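Local coordinates for protein nadph-flavin oxidoreductase (Vibrio harveyi, PDB 1BKJ) that catalyses the NADPH-dependent reduction of FMN to FMNH2, supplying reduced flavin to bacterial luciferase, and works as a homodimer, at residues F97-L100 and T101-A105. Numbering follows the deposited sequence.
Sequences FTEL and TLIGA
Glu99 sends CG anti to its own backbone N (chi1 162°) and then bends at chi2 (68°), while Ile103 holds CG1 beside its backbone N (chi1 -80°) and extends it to CD1. The two side chains, one helical turn apart, therefore converge obliquely: carboxylate oxygen OE2 of Glu99 lies 3.5 Å from CD1 of Ile103, a van der Waals contact. Two salt bridges hold that same oxygen, from Arg133 and Arg225 of the second subunit, so its buried charge is probably balanced across the dimer interface. From a different direction, CD2 of Leu100 approaches Ile103 CD1 only loosely, at 4.4 Å. Backbone bonds fix the spacing: Leu102 N donates to Thr98 O at 2.9 Å, Ile103 N to Glu99 O and Gly104 N to Leu100 O. Phe97 O, which already accepts from Leu100 N, also takes a hydrogen bond from a water at 2.7 Å, and that water accepts from Thr101 OG1 at 2.8 Å. At Thr98 the C-terminal residue Arg240 bonds to both backbone and side chain. The i-to-i+4 bonding belongs to the N-terminal part of helix 98-121, here a dimer-interface helix of the nitroreductase fold, with the Ile103 side chain about 6 Å from a bound FMN.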
loop_
_atom_site.group_PDB
_atom_site.type_symbol
_atom_site.label_atom_id
_atom_site.label_comp_id
_atom_site.label_asym_id
_atom_site.label_seq_id
_atom_site.Cartn_x
_atom_site.Cartn_y
_atom_site.Cartn_z
ATOM N N PHE A 97 -16.499 -6.957 6.309
ATOM C CA PHE A 97 -15.816 -8.032 5.597
ATOM C C PHE A 97 -14.311 -7.736 5.519
ATOM O O PHE A 97 -13.917 -6.607 5.193
ATOM C CB PHE A 97 -16.395 -8.191 4.193
ATOM C CG PHE A 97 -17.775 -8.756 4.174
ATOM C CD1 PHE A 97 -17.978 -10.150 4.220
ATOM C CD2 PHE A 97 -18.890 -7.900 4.107
ATOM C CE1 PHE A 97 -19.281 -10.696 4.197
ATOM C CE2 PHE A 97 -20.202 -8.423 4.082
ATOM C CZ PHE A 97 -20.400 -9.833 4.128
ATOM N N THR A 98 -13.482 -8.742 5.817
ATOM C CA THR A 98 -12.007 -8.631 5.790
ATOM C C THR A 98 -11.478 -8.073 4.459
ATOM O O THR A 98 -10.478 -7.352 4.453
ATOM C CB THR A 98 -11.352 -9.989 6.173
ATOM O OG1 THR A 98 -11.764 -10.337 7.503
ATOM C CG2 THR A 98 -9.821 -9.931 6.139
ATOM N N GLU A 99 -12.201 -8.339 3.363
ATOM C CA GLU A 99 -11.866 -7.832 2.023
ATOM C C GLU A 99 -11.718 -6.307 2.034
ATOM O O GLU A 99 -10.792 -5.754 1.444
ATOM C CB GLU A 99 -12.974 -8.238 1.035
ATOM C CG GLU A 99 -13.055 -7.474 -0.306
ATOM C CD GLU A 99 -11.896 -7.724 -1.256
ATOM O OE1 GLU A 99 -11.036 -8.589 -0.988
ATOM O OE2 GLU A 99 -11.859 -7.052 -2.306
ATOM N N LEU A 100 -12.624 -5.657 2.757
ATOM C CA LEU A 100 -12.653 -4.208 2.877
ATOM C C LEU A 100 -11.478 -3.622 3.673
ATOM O O LEU A 100 -10.984 -2.537 3.353
ATOM C CB LEU A 100 -14.025 -3.764 3.394
ATOM C CG LEU A 100 -15.170 -4.160 2.446
ATOM C CD1 LEU A 100 -16.471 -3.682 2.999
ATOM C CD2 LEU A 100 -14.964 -3.629 1.029
ATOM N N THR A 101 -10.992 -4.389 4.650
ATOM C CA THR A 101 -9.832 -4.005 5.454
ATOM C C THR A 101 -8.571 -4.202 4.586
ATOM O O THR A 101 -7.648 -3.385 4.656
ATOM C CB THR A 101 -9.788 -4.797 6.806
ATOM O OG1 THR A 101 -10.852 -4.328 7.647
ATOM C CG2 THR A 101 -8.456 -4.616 7.547
ATOM N N LEU A 102 -8.567 -5.238 3.729
ATOM C CA LEU A 102 -7.445 -5.489 2.824
ATOM C C LEU A 102 -7.341 -4.361 1.821
ATOM O O LEU A 102 -6.238 -3.902 1.538
ATOM C CB LEU A 102 -7.586 -6.792 2.040
ATOM C CG LEU A 102 -7.315 -8.157 2.659
ATOM C CD1 LEU A 102 -7.135 -9.150 1.507
ATOM C CD2 LEU A 102 -6.055 -8.128 3.541
ATOM N N ILE A 103 -8.495 -3.900 1.317
ATOM C CA ILE A 103 -8.556 -2.785 0.355
ATOM C C ILE A 103 -8.061 -1.522 1.052
ATOM O O ILE A 103 -7.254 -0.798 0.481
ATOM C CB ILE A 103 -9.993 -2.583 -0.235
ATOM C CG1 ILE A 103 -10.234 -3.612 -1.336
ATOM C CG2 ILE A 103 -10.195 -1.152 -0.823
ATOM C CD1 ILE A 103 -11.674 -3.624 -1.857
ATOM N N GLY A 104 -8.512 -1.305 2.290
ATOM C CA GLY A 104 -8.089 -0.153 3.073
ATOM C C GLY A 104 -6.580 -0.088 3.284
ATOM O O GLY A 104 -5.988 0.970 3.105
ATOM N N ALA A 105 -5.965 -1.228 3.601
ATOM C CA ALA A 105 -4.518 -1.323 3.815
ATOM C C ALA A 105 -3.690 -1.156 2.532
ATOM O O ALA A 105 -2.701 -0.419 2.525
ATOM C CB ALA A 105 -4.180 -2.630 4.506
HETATM O O HOH W 1 -13.606 -4.794 7.222
#